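PDB 4XCB: oxidase/hydroxylase from Streptomyces hygroscopicus subsp. hygroscopicus, which probably acts as a metal- and 2-oxoglutarate-dependent dioxygenase, binding hygromycin B and carrying out an oxidative cyclization in orthosomycin biosynthesis. Local coordinates for residues 142-147 with 193-198; 168-173 with 254-259; 230-235 with 248-253. All coordinates share one frame; numbering follows the deposited sequence.

Contact 1 (142-147 with 193-198). With AKG (2-oxoglutaric acid), chain F.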
loop_
_atom_site.group_PDB
_atom_site.type_symbol
_atom_site.label_atom_id
_atom_site.label_comp_id
_atom_site.label_asym_id
_atom_site.label_seq_id
_atom_site.Cartn_x
_atom_site.Cartn_y
_atom_site.Cartn_z
ATOM N N LEU A 142 -18.720 -18.336 8.390
ATOM C CA LEU A 142 -20.100 -18.722 8.178
ATOM C C LEU A 142 -20.185 -20.240 8.126
ATOM O O LEU A 142 -19.610 -20.874 7.239
ATOM C CB LEU A 142 -20.653 -18.123 6.877
ATOM C CG LEU A 142 -20.486 -16.628 6.622
ATOM C CD1 LEU A 142 -20.998 -16.268 5.247
ATOM C CD2 LEU A 142 -21.236 -15.826 7.636
ATOM N N VAL A 143 -20.899 -20.811 9.086
ATOM C CA VAL A 143 -21.147 -22.238 9.124
ATOM C C VAL A 143 -22.542 -22.517 8.566
ATOM O O VAL A 143 -23.567 -22.250 9.211
ATOM C CB VAL A 143 -21.036 -22.794 10.563
ATOM C CG1 VAL A 143 -21.238 -24.314 10.535
ATOM C CG2 VAL A 143 -19.697 -22.401 11.198
ATOM N N TYR A 144 -22.592 -23.054 7.354
ATOM C CA TYR A 144 -23.884 -23.309 6.738
ATOM C C TYR A 144 -24.481 -24.604 7.250
ATOM O O TYR A 144 -23.782 -25.609 7.400
ATOM C CB TYR A 144 -23.757 -23.340 5.215
ATOM C CG TYR A 144 -23.538 -21.974 4.618
ATOM C CD1 TYR A 144 -22.250 -21.504 4.372
ATOM C CD2 TYR A 144 -24.617 -21.136 4.336
ATOM C CE1 TYR A 144 -22.043 -20.242 3.835
ATOM C CE2 TYR A 144 -24.414 -19.863 3.802
ATOM C CZ TYR A 144 -23.129 -19.428 3.555
ATOM O OH TYR A 144 -22.928 -18.171 3.015
ATOM N N LEU A 145 -25.775 -24.568 7.528
ATOM C CA LEU A 145 -26.464 -25.710 8.105
ATOM C C LEU A 145 -27.570 -26.170 7.176
ATOM O O LEU A 145 -28.468 -26.903 7.589
ATOM C CB LEU A 145 -27.047 -25.360 9.477
ATOM C CG LEU A 145 -26.064 -24.919 10.563
ATOM C CD1 LEU A 145 -26.796 -24.599 11.869
ATOM C CD2 LEU A 145 -24.991 -25.972 10.771
ATOM N N SER A 146 -27.515 -25.716 5.924
ATOM C CA SER A 146 -28.392 -26.242 4.882
ATOM C C SER A 146 -27.675 -26.153 3.542
ATOM O O SER A 146 -26.681 -25.444 3.414
ATOM C CB SER A 146 -29.724 -25.491 4.842
ATOM O OG SER A 146 -29.561 -24.118 4.528
ATOM N N ASP A 147 -28.174 -26.892 2.557
ATOM C CA ASP A 147 -27.595 -26.887 1.224
ATOM C C ASP A 147 -28.111 -25.700 0.438
ATOM O O ASP A 147 -29.311 -25.415 0.441
ATOM C CB ASP A 147 -27.934 -28.167 0.467
ATOM C CG ASP A 147 -27.246 -29.391 1.028
ATOM O OD1 ASP A 147 -27.604 -30.503 0.583
ATOM O OD2 ASP A 147 -26.358 -29.265 1.896
ATOM N N VAL A 193 -21.886 -18.261 -5.047
ATOM C CA VAL A 193 -21.141 -19.306 -4.354
ATOM C C VAL A 193 -22.108 -20.332 -3.804
ATOM O O VAL A 193 -23.046 -19.980 -3.089
ATOM C CB VAL A 193 -20.308 -18.745 -3.183
ATOM C CG1 VAL A 193 -19.607 -19.879 -2.442
ATOM C CG2 VAL A 193 -19.304 -17.725 -3.677
ATOM N N PHE A 194 -21.885 -21.603 -4.131
ATOM C CA PHE A 194 -22.779 -22.655 -3.674
ATOM C C PHE A 194 -22.114 -23.459 -2.576
ATOM O O PHE A 194 -20.903 -23.655 -2.587
ATOM C CB PHE A 194 -23.186 -23.532 -4.856
ATOM C CG PHE A 194 -23.752 -22.743 -5.990
ATOM C CD1 PHE A 194 -24.819 -21.887 -5.775
ATOM C CD2 PHE A 194 -23.187 -22.803 -7.247
ATOM C CE1 PHE A 194 -25.343 -21.130 -6.799
ATOM C CE2 PHE A 194 -23.706 -22.045 -8.289
ATOM C CZ PHE A 194 -24.784 -21.206 -8.064
ATOM N N VAL A 195 -22.897 -23.879 -1.588
ATOM C CA VAL A 195 -22.329 -24.572 -0.438
ATOM C C VAL A 195 -23.178 -25.756 -0.017
ATOM O O VAL A 195 -24.358 -25.839 -0.361
ATOM C CB VAL A 195 -22.170 -23.620 0.791
ATOM C CG1 VAL A 195 -21.080 -22.586 0.539
ATOM C CG2 VAL A 195 -23.487 -22.946 1.125
ATOM N N ARG A 196 -22.569 -26.660 0.744
ATOM C CA ARG A 196 -23.278 -27.786 1.342
ATOM C C ARG A 196 -23.334 -27.611 2.845
ATOM O O ARG A 196 -22.505 -26.894 3.415
ATOM C CB ARG A 196 -22.599 -29.109 0.987
ATOM C CG ARG A 196 -22.693 -29.442 -0.487
ATOM C CD ARG A 196 -24.103 -29.850 -0.885
ATOM N NE ARG A 196 -24.088 -30.497 -2.195
ATOM C CZ ARG A 196 -25.134 -31.090 -2.767
ATOM N NH1 ARG A 196 -26.308 -31.130 -2.150
ATOM N NH2 ARG A 196 -24.997 -31.646 -3.966
ATOM N N SER A 197 -24.332 -28.227 3.469
ATOM C CA SER A 197 -24.463 -28.230 4.917
ATOM C C SER A 197 -23.172 -28.769 5.536
ATOM O O SER A 197 -22.694 -29.836 5.149
ATOM C CB SER A 197 -25.689 -29.068 5.325
ATOM O OG SER A 197 -25.842 -29.101 6.726
ATOM N N GLY A 198 -22.588 -28.012 6.465
ATOM C CA GLY A 198 -21.338 -28.418 7.088
ATOM C C GLY A 198 -20.104 -27.727 6.534
ATOM O O GLY A 198 -19.005 -27.836 7.102
HETATM C C1 AKG F . -24.103 -11.590 6.781
HETATM O O1 AKG F . -23.519 -10.468 6.901
HETATM O O2 AKG F . -24.775 -12.076 7.741
HETATM C C2 AKG F . -23.991 -12.354 5.490
HETATM O O5 AKG F . -23.241 -11.909 4.640
HETATM C C3 AKG F . -24.827 -13.603 5.269
HETATM C C4 AKG F . -24.272 -14.526 4.210
HETATM C C5 AKG F . -25.303 -15.588 3.859
HETATM O O3 AKG F . -24.988 -16.542 3.094
HETATM O O4 AKG F . -26.465 -15.507 4.341
#
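The ring of Tyr-144 serves the protein core and the cosubstrate at once: Val-195 lies over one face, and 2-oxoglutarate lies at the edge. CG2 of Val-195 lies over the face, a little off centre, 3.7 Å from the centroid of the Tyr-144 ring, in a CH-pi contact. CG of Tyr-144 stands anti to the carbonyl carbon (chi1 -73°), which sends the hydroxyl inward, where OH donates to AKG O3 at 2.6 Å. Tyr-92 OH and Arg-220 NH2 also hydrogen-bond to the cosubstrate. An alanine in place of Tyr-144 removes the hydroxyl and the ring face, and would probably weaken the hold on the 2-oxoglutarate carboxylate and the packing against Val-195.

Where strand 139-144 of the double-stranded beta helix ends, backbone and carboxylate take over. Gly-198 N donates to Tyr-144 O at 2.8 Å, almost straight at 175°; its positive phi suits glycine, since a CB would jam against the preceding carbonyl. Asp-147 divides its two oxygens: OD2 receives Ser-197 N at 2.8 Å nearly along its C-O axis, while OD1 meets Arg-196 NH1 at 3.1 Å from above the carboxylate plane, a single-contact salt bridge at the exposed end of the contact. The chemistry implies that the loop is anchored mainly by backbone N-H groups, the cosubstrate by a phenol whose ring packs against Val-195 on one face.

Contact 2 (168-173 with 254-259). With HY0 (hygromycin b variant), chain G.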
loop_
_atom_site.group_PDB
_atom_site.type_symbol
_atom_site.label_atom_id
_atom_site.label_comp_id
_atom_site.label_asym_id
_atom_site.label_seq_id
_atom_site.Cartn_x
_atom_site.Cartn_y
_atom_site.Cartn_z
ATOM N N PRO A 168 -15.507 3.692 -5.175
ATOM C CA PRO A 168 -16.816 3.331 -4.625
ATOM C C PRO A 168 -17.776 2.895 -5.723
ATOM O O PRO A 168 -17.658 3.341 -6.873
ATOM C CB PRO A 168 -17.286 4.625 -3.962
ATOM C CG PRO A 168 -16.664 5.688 -4.827
ATOM C CD PRO A 168 -15.307 5.154 -5.189
ATOM N N LEU A 169 -18.717 2.032 -5.369
ATOM C CA LEU A 169 -19.645 1.475 -6.348
ATOM C C LEU A 169 -21.084 1.930 -6.106
ATOM O O LEU A 169 -21.798 2.289 -7.041
ATOM C CB LEU A 169 -19.570 -0.049 -6.324
ATOM C CG LEU A 169 -20.502 -0.731 -7.331
ATOM C CD1 LEU A 169 -19.954 -0.599 -8.745
ATOM C CD2 LEU A 169 -20.720 -2.181 -6.966
ATOM N N LEU A 170 -21.517 1.940 -4.854
ATOM C CA LEU A 170 -22.934 2.094 -4.591
ATOM C C LEU A 170 -23.460 3.525 -4.728
ATOM O O LEU A 170 -24.610 3.724 -5.126
ATOM C CB LEU A 170 -23.257 1.543 -3.204
ATOM C CG LEU A 170 -23.061 0.022 -3.126
ATOM C CD1 LEU A 170 -23.628 -0.535 -1.808
ATOM C CD2 LEU A 170 -23.688 -0.687 -4.337
ATOM N N ARG A 171 -22.633 4.515 -4.401
ATOM C CA ARG A 171 -23.109 5.898 -4.357
ATOM C C ARG A 171 -23.511 6.385 -5.756
ATOM O O ARG A 171 -24.562 6.997 -5.919
ATOM C CB ARG A 171 -22.046 6.822 -3.744
ATOM C CG ARG A 171 -22.513 8.243 -3.438
ATOM C CD ARG A 171 -23.531 8.285 -2.305
ATOM N NE ARG A 171 -22.984 7.854 -1.015
ATOM C CZ ARG A 171 -22.507 8.675 -0.086
ATOM N NH1 ARG A 171 -22.498 9.985 -0.293
ATOM N NH2 ARG A 171 -22.043 8.188 1.061
ATOM N N GLU A 172 -22.682 6.093 -6.756
ATOM C CA GLU A 172 -22.954 6.545 -8.120
ATOM C C GLU A 172 -24.217 5.893 -8.659
ATOM O O GLU A 172 -25.015 6.546 -9.327
ATOM C CB GLU A 172 -21.763 6.260 -9.047
ATOM C CG GLU A 172 -21.215 4.841 -8.994
ATOM C CD GLU A 172 -21.707 3.936 -10.119
ATOM O OE1 GLU A 172 -21.432 2.716 -10.043
ATOM O OE2 GLU A 172 -22.357 4.430 -11.075
ATOM N N ARG A 173 -24.402 4.610 -8.353
ATOM C CA ARG A 173 -25.605 3.894 -8.774
ATOM C C ARG A 173 -26.845 4.565 -8.211
ATOM O O ARG A 173 -27.845 4.736 -8.908
ATOM C CB ARG A 173 -25.558 2.429 -8.332
ATOM C CG ARG A 173 -24.490 1.609 -9.019
ATOM C CD ARG A 173 -24.788 0.116 -8.903
ATOM N NE ARG A 173 -26.031 -0.254 -9.582
ATOM C CZ ARG A 173 -26.146 -0.438 -10.895
ATOM N NH1 ARG A 173 -25.096 -0.278 -11.691
ATOM N NH2 ARG A 173 -27.319 -0.775 -11.415
ATOM N N ASP A 254 -21.679 3.113 2.880
ATOM C CA ASP A 254 -22.872 2.827 2.057
ATOM C C ASP A 254 -23.112 1.336 1.920
ATOM O O ASP A 254 -22.186 0.595 1.639
ATOM C CB ASP A 254 -22.747 3.407 0.639
ATOM C CG ASP A 254 -22.767 4.934 0.588
ATOM O OD1 ASP A 254 -23.161 5.580 1.570
ATOM O OD2 ASP A 254 -22.393 5.479 -0.486
ATOM N N VAL A 255 -24.358 0.903 2.124
ATOM C CA VAL A 255 -24.781 -0.457 1.787
ATOM C C VAL A 255 -26.055 -0.341 0.947
ATOM O O VAL A 255 -26.735 0.683 1.006
ATOM C CB VAL A 255 -25.041 -1.325 3.033
ATOM C CG1 VAL A 255 -23.752 -1.482 3.853
ATOM C CG2 VAL A 255 -26.132 -0.710 3.899
ATOM N N GLU A 256 -26.392 -1.381 0.188
ATOM C CA GLU A 256 -27.573 -1.286 -0.670
ATOM C C GLU A 256 -28.856 -0.994 0.097
ATOM O O GLU A 256 -29.741 -0.326 -0.428
ATOM C CB GLU A 256 -27.747 -2.549 -1.491
ATOM C CG GLU A 256 -26.914 -2.531 -2.735
ATOM C CD GLU A 256 -27.261 -3.659 -3.687
ATOM O OE1 GLU A 256 -27.644 -4.745 -3.197
ATOM O OE2 GLU A 256 -27.143 -3.456 -4.913
ATOM N N GLU A 257 -28.950 -1.466 1.338
ATOM C CA GLU A 257 -30.103 -1.177 2.183
ATOM C C GLU A 257 -30.372 0.332 2.320
ATOM O O GLU A 257 -31.508 0.739 2.557
ATOM C CB GLU A 257 -29.905 -1.799 3.572
ATOM C CG GLU A 257 -31.159 -1.856 4.426
ATOM C CD GLU A 257 -30.889 -2.393 5.825
ATOM O OE1 GLU A 257 -29.850 -3.065 6.028
ATOM O OE2 GLU A 257 -31.714 -2.138 6.730
ATOM N N ASP A 258 -29.332 1.158 2.165
ATOM C CA ASP A 258 -29.481 2.610 2.242
ATOM C C ASP A 258 -30.202 3.191 1.026
ATOM O O ASP A 258 -30.731 4.300 1.098
ATOM C CB ASP A 258 -28.119 3.309 2.348
ATOM C CG ASP A 258 -27.367 2.981 3.623
ATOM O OD1 ASP A 258 -27.975 2.985 4.723
ATOM O OD2 ASP A 258 -26.141 2.747 3.510
ATOM N N PHE A 259 -30.187 2.456 -0.084
ATOM C CA PHE A 259 -30.552 3.014 -1.393
ATOM C C PHE A 259 -31.670 2.256 -2.107
ATOM O O PHE A 259 -32.355 2.822 -2.960
ATOM C CB PHE A 259 -29.331 3.041 -2.334
ATOM C CG PHE A 259 -28.166 3.845 -1.814
ATOM C CD1 PHE A 259 -28.361 5.096 -1.248
ATOM C CD2 PHE A 259 -26.873 3.345 -1.892
ATOM C CE1 PHE A 259 -27.283 5.839 -0.766
ATOM C CE2 PHE A 259 -25.792 4.084 -1.410
ATOM C CZ PHE A 259 -26.001 5.331 -0.848
HETATM C C1 HY0 G . -26.146 -1.032 8.326
HETATM C C2 HY0 G . -26.940 0.216 8.014
HETATM C C3 HY0 G . -28.107 0.337 8.983
HETATM C C4 HY0 G . -29.009 -0.893 8.884
HETATM C C5 HY0 G . -28.214 -2.187 9.081
HETATM C C6 HY0 G . -27.010 -2.264 8.195
HETATM N N7 HY0 G . -26.086 1.334 8.154
HETATM O O8 HY0 G . -25.102 -1.121 7.385
HETATM N N9 HY0 G . -30.017 -0.801 9.884
HETATM C C10 HY0 G . -31.065 0.096 9.407
HETATM O O11 HY0 G . -29.061 -3.271 8.767
HETATM C C12 HY0 G . -24.766 -5.232 7.955
HETATM C C13 HY0 G . -25.819 -4.245 7.529
HETATM O O14 HY0 G . -26.969 -4.844 6.984
HETATM C C15 HY0 G . -26.639 -5.607 5.857
HETATM C C16 HY0 G . -25.970 -6.850 6.354
HETATM C C17 HY0 G . -24.636 -6.402 7.080
HETATM O O18 HY0 G . -26.229 -3.420 8.616
HETATM C C19 HY0 G . -27.923 -5.952 5.106
HETATM O O20 HY0 G . -28.416 -4.760 4.489
HETATM O O21 HY0 G . -26.783 -7.521 7.242
HETATM O O22 HY0 G . -24.184 -7.454 7.825
HETATM C C23 HY0 G . -24.014 -6.955 9.166
HETATM C C24 HY0 G . -24.332 -8.045 10.134
HETATM C C25 HY0 G . -23.850 -7.669 11.526
HETATM C C26 HY0 G . -22.389 -7.269 11.511
HETATM C C27 HY0 G . -22.223 -6.141 10.550
HETATM O O28 HY0 G . -22.664 -6.573 9.283
HETATM O O29 HY0 G . -24.915 -5.778 9.326
HETATM O O30 HY0 G . -25.743 -8.267 10.226
HETATM O O31 HY0 G . -24.091 -8.754 12.392
HETATM O O32 HY0 G . -21.545 -8.359 11.132
HETATM C C33 HY0 G . -20.742 -5.734 10.435
HETATM C C34 HY0 G . -20.645 -4.328 9.903
HETATM O O35 HY0 G . -20.984 -3.374 10.888
HETATM N N36 HY0 G . -20.111 -6.593 9.504
#
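Arg-171 grips Asp-254 side-on, joining the first turn of helix 170-175 to the C-terminal tail that borders the substrate pocket of this double-stranded beta helix enzyme. NE of Arg-171 reaches OD2 of Asp-254 at 2.5 Å, with an angle of 159° at the hydrogen, and NH2 reaches OD1 of the same residue at 2.9 Å. Both oxygens offer their syn lone pairs, although the two flat groups are turned 45° from one another. Arginine suits this place because it can be folded back, bent at both chi2 and chi3, and still present two N-H groups to one carboxylate; its third nitrogen, NH1, forms a salt bridge with Asp-113, so the positive charge is shared by two acids.

Next to this pair, Leu-170 makes the apolar part of the contact. It points its CD1 at the tail backbone, 3.5 Å from Glu-256 N, and both its methyls meet Glu-256 CG. CB of Leu-170 also rests 4.0 Å from CE2 of Phe-259, whose CZ approaches NE and CD of Arg-171. The carboxylate of Glu-256 lies beyond the leucine, held by Ser-181 and by the backbone N-H groups of Leu-104 and Leu-182.

Further out, the tail fixes its own shape. Asp-258 folds back so that OD2 accepts Val-255 N at 2.9 Å, close to straight at 171°, while Asp-258 N donates to Val-255 O. This turn probably helps to aim the extended side chain of Glu-257 at hygromycin, where OE1 receives HY0 O20 at 2.7 Å and HY0 O11 at 2.9 Å.

Contact 3 (230-235 with 248-253); sequences TFFTEW and AGYVDH. With HY0 (hygromycin b variant), chain G.
Phe-232 comes first to the contact, its CD2 3.5 Å from the hydroxyl oxygen of Tyr-250, with the two side chains crossing at about a right angle. Thr-233 follows and supplies the main polar link: Tyr-250 OH donates to Thr-233 O at 2.7 Å, in the carbonyl plane and at the edge of the tyrosine ring. A tyrosine suits this spot because its ring packs beside Phe-232 and Trp-235 while its hydroxyl supplies a donor. OG1 of Thr-233 lies 3.6 Å from Tyr-250 CE1 but bonds to Phe-231 O of the third subunit. Both segments belong to loops that follow strand 220-229 of the double-stranded beta helix, and here they border a subunit interface as well as the hygromycin pocket. The backbone of Glu-234 passes on along the tyrosine edge. Trp-235 then swings its indole, CG anti to the backbone N (chi1 -175°), so that CD1 comes 3.6 Å from Tyr-250 CD1, over a face of that ring. HY0 C26 lies over one face of the indole, and NE1 of Trp-235 donates to HY0 O35 at 2.8 Å. That hydroxyl in turn donates to Asp-252 OD1 at 2.6 Å, while Asp-252 OD2 receives HY0 O8 at 2.7 Å.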
loop_
_atom_site.group_PDB
_atom_site.type_symbol
_atom_site.label_atom_id
_atom_site.label_comp_id
_atom_site.label_asym_id
_atom_site.label_seq_id
_atom_site.Cartn_x
_atom_site.Cartn_y
_atom_site.Cartn_z
ATOM N N THR A 230 -7.922 -8.084 19.548
ATOM C CA THR A 230 -8.377 -7.869 20.913
ATOM C C THR A 230 -8.763 -6.431 21.218
ATOM O O THR A 230 -9.485 -6.194 22.188
ATOM C CB THR A 230 -7.305 -8.294 21.932
ATOM O OG1 THR A 230 -6.069 -7.616 21.655
ATOM C CG2 THR A 230 -7.090 -9.785 21.856
ATOM N N PHE A 231 -8.307 -5.481 20.412
ATOM C CA PHE A 231 -8.633 -4.078 20.664
ATOM C C PHE A 231 -9.875 -3.625 19.896
ATOM O O PHE A 231 -10.249 -2.460 19.991
ATOM C CB PHE A 231 -7.445 -3.165 20.322
ATOM C CG PHE A 231 -6.849 -3.415 18.975
ATOM C CD1 PHE A 231 -5.761 -4.266 18.824
ATOM C CD2 PHE A 231 -7.391 -2.819 17.854
ATOM C CE1 PHE A 231 -5.219 -4.504 17.580
ATOM C CE2 PHE A 231 -6.850 -3.063 16.602
ATOM C CZ PHE A 231 -5.769 -3.912 16.472
ATOM N N PHE A 232 -10.494 -4.524 19.128
ATOM C CA PHE A 232 -11.805 -4.236 18.542
ATOM C C PHE A 232 -12.893 -4.443 19.587
ATOM O O PHE A 232 -12.800 -5.364 20.403
ATOM C CB PHE A 232 -12.099 -5.129 17.324
ATOM C CG PHE A 232 -11.593 -4.577 16.013
ATOM C CD1 PHE A 232 -10.453 -3.795 15.957
ATOM C CD2 PHE A 232 -12.253 -4.880 14.832
ATOM C CE1 PHE A 232 -9.993 -3.304 14.738
ATOM C CE2 PHE A 232 -11.795 -4.403 13.623
ATOM C CZ PHE A 232 -10.675 -3.622 13.571
ATOM N N THR A 233 -13.912 -3.588 19.578
ATOM C CA THR A 233 -15.076 -3.802 20.441
ATOM C C THR A 233 -16.007 -4.876 19.870
ATOM O O THR A 233 -16.022 -5.128 18.659
ATOM C CB THR A 233 -15.901 -2.512 20.647
ATOM O OG1 THR A 233 -16.385 -2.031 19.386
ATOM C CG2 THR A 233 -15.091 -1.441 21.336
ATOM N N GLU A 234 -16.802 -5.508 20.735
ATOM C CA GLU A 234 -17.778 -6.478 20.245
ATOM C C GLU A 234 -18.730 -5.762 19.296
ATOM O O GLU A 234 -18.974 -4.563 19.456
ATOM C CB GLU A 234 -18.522 -7.143 21.401
ATOM C CG GLU A 234 -17.649 -8.147 22.136
ATOM C CD GLU A 234 -18.242 -8.623 23.451
ATOM O OE1 GLU A 234 -19.329 -8.138 23.825
ATOM O OE2 GLU A 234 -17.605 -9.475 24.108
ATOM N N TRP A 235 -19.268 -6.471 18.305
ATOM C CA TRP A 235 -20.065 -5.768 17.302
ATOM C C TRP A 235 -21.334 -5.150 17.866
ATOM O O TRP A 235 -22.089 -5.777 18.615
ATOM C CB TRP A 235 -20.456 -6.664 16.124
ATOM C CG TRP A 235 -21.153 -5.843 15.100
ATOM C CD1 TRP A 235 -20.572 -5.036 14.165
ATOM C CD2 TRP A 235 -22.571 -5.681 14.942
ATOM N NE1 TRP A 235 -21.538 -4.399 13.422
ATOM C CE2 TRP A 235 -22.770 -4.777 13.878
ATOM C CE3 TRP A 235 -23.687 -6.217 15.590
ATOM C CZ2 TRP A 235 -24.038 -4.401 13.450
ATOM C CZ3 TRP A 235 -24.950 -5.845 15.153
ATOM C CH2 TRP A 235 -25.111 -4.946 14.101
ATOM N N ALA A 248 -19.352 3.496 21.591
ATOM C CA ALA A 248 -18.660 2.442 20.868
ATOM C C ALA A 248 -19.571 1.805 19.840
ATOM O O ALA A 248 -20.776 1.761 20.020
ATOM C CB ALA A 248 -18.145 1.395 21.835
ATOM N N GLY A 249 -18.978 1.330 18.760
ATOM C CA GLY A 249 -19.708 0.566 17.776
ATOM C C GLY A 249 -19.173 0.781 16.386
ATOM O O GLY A 249 -18.154 1.436 16.166
ATOM N N TYR A 250 -19.898 0.226 15.439
ATOM C CA TYR A 250 -19.465 0.203 14.054
ATOM C C TYR A 250 -20.419 1.040 13.212
ATOM O O TYR A 250 -21.631 0.810 13.201
ATOM C CB TYR A 250 -19.398 -1.241 13.548
ATOM C CG TYR A 250 -18.336 -2.067 14.245
ATOM C CD1 TYR A 250 -18.491 -2.460 15.575
ATOM C CD2 TYR A 250 -17.177 -2.451 13.583
ATOM C CE1 TYR A 250 -17.521 -3.203 16.222
ATOM C CE2 TYR A 250 -16.194 -3.202 14.226
ATOM C CZ TYR A 250 -16.385 -3.587 15.543
ATOM O OH TYR A 250 -15.421 -4.318 16.201
ATOM N N VAL A 251 -19.856 2.017 12.514
ATOM C CA VAL A 251 -20.629 2.874 11.621
ATOM C C VAL A 251 -20.349 2.477 10.186
ATOM O O VAL A 251 -19.272 2.748 9.653
ATOM C CB VAL A 251 -20.293 4.372 11.818
ATOM C CG1 VAL A 251 -21.159 5.232 10.898
ATOM C CG2 VAL A 251 -20.474 4.787 13.274
ATOM N N ASP A 252 -21.315 1.815 9.553
ATOM C CA ASP A 252 -21.083 1.291 8.216
ATOM C C ASP A 252 -21.100 2.375 7.148
ATOM O O ASP A 252 -21.828 3.366 7.249
ATOM C CB ASP A 252 -22.122 0.223 7.862
ATOM C CG ASP A 252 -21.997 -1.037 8.713
ATOM O OD1 ASP A 252 -21.014 -1.176 9.471
ATOM O OD2 ASP A 252 -22.887 -1.909 8.608
ATOM N N HIS A 253 -20.294 2.156 6.119
ATOM C CA HIS A 253 -20.323 2.980 4.919
ATOM C C HIS A 253 -21.504 2.526 4.063
ATOM O O HIS A 253 -22.264 1.669 4.499
ATOM C CB HIS A 253 -18.979 2.882 4.181
ATOM C CG HIS A 253 -17.838 3.488 4.943
ATOM N ND1 HIS A 253 -16.801 4.167 4.331
ATOM C CD2 HIS A 253 -17.580 3.531 6.270
ATOM C CE1 HIS A 253 -15.963 4.603 5.252
ATOM N NE2 HIS A 253 -16.405 4.218 6.436
HETATM C C1 HY0 G . -26.146 -1.032 8.326
HETATM C C2 HY0 G . -26.940 0.216 8.014
HETATM C C3 HY0 G . -28.107 0.337 8.983
HETATM C C4 HY0 G . -29.009 -0.893 8.884
HETATM C C5 HY0 G . -28.214 -2.187 9.081
HETATM C C6 HY0 G . -27.010 -2.264 8.195
HETATM N N7 HY0 G . -26.086 1.334 8.154
HETATM O O8 HY0 G . -25.102 -1.121 7.385
HETATM N N9 HY0 G . -30.017 -0.801 9.884
HETATM C C10 HY0 G . -31.065 0.096 9.407
HETATM O O11 HY0 G . -29.061 -3.271 8.767
HETATM C C12 HY0 G . -24.766 -5.232 7.955
HETATM C C13 HY0 G . -25.819 -4.245 7.529
HETATM O O14 HY0 G . -26.969 -4.844 6.984
HETATM C C15 HY0 G . -26.639 -5.607 5.857
HETATM C C16 HY0 G . -25.970 -6.850 6.354
HETATM C C17 HY0 G . -24.636 -6.402 7.080
HETATM O O18 HY0 G . -26.229 -3.420 8.616
HETATM C C19 HY0 G . -27.923 -5.952 5.106
HETATM O O20 HY0 G . -28.416 -4.760 4.489
HETATM O O21 HY0 G . -26.783 -7.521 7.242
HETATM O O22 HY0 G . -24.184 -7.454 7.825
HETATM C C23 HY0 G . -24.014 -6.955 9.166
HETATM C C24 HY0 G . -24.332 -8.045 10.134
HETATM C C25 HY0 G . -23.850 -7.669 11.526
HETATM C C26 HY0 G . -22.389 -7.269 11.511
HETATM C C27 HY0 G . -22.223 -6.141 10.550
HETATM O O28 HY0 G . -22.664 -6.573 9.283
HETATM O O29 HY0 G . -24.915 -5.778 9.326
HETATM O O30 HY0 G . -25.743 -8.267 10.226
HETATM O O31 HY0 G . -24.091 -8.754 12.392
HETATM O O32 HY0 G . -21.545 -8.359 11.132
HETATM C C33 HY0 G . -20.742 -5.734 10.435
HETATM C C34 HY0 G . -20.645 -4.328 9.903
HETATM O O35 HY0 G . -20.984 -3.374 10.888
HETATM N N36 HY0 G . -20.111 -6.593 9.504
#

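Contact 2 is the most buried of the three; contacts 1 and 3 are only partly buried, contact 1 with two exposed residues, contact 3 with one. Contact 1 lies across the chain's centre from the other two and belongs to the cosubstrate side, combining one buried tyrosine ring with an exposed ion pair. Contacts 2 and 3 run on from each other at residues 253 and 254 and touch the same hygromycin molecule: in contact 2 the charged grip lies behind the pocket, whereas contact 3 relies on aromatic side chains and no salt bridge. Contact 1 alone starts from a core strand; contact 3 adjoins the third subunit and contact 2 the second, while no other chain touches contact 1.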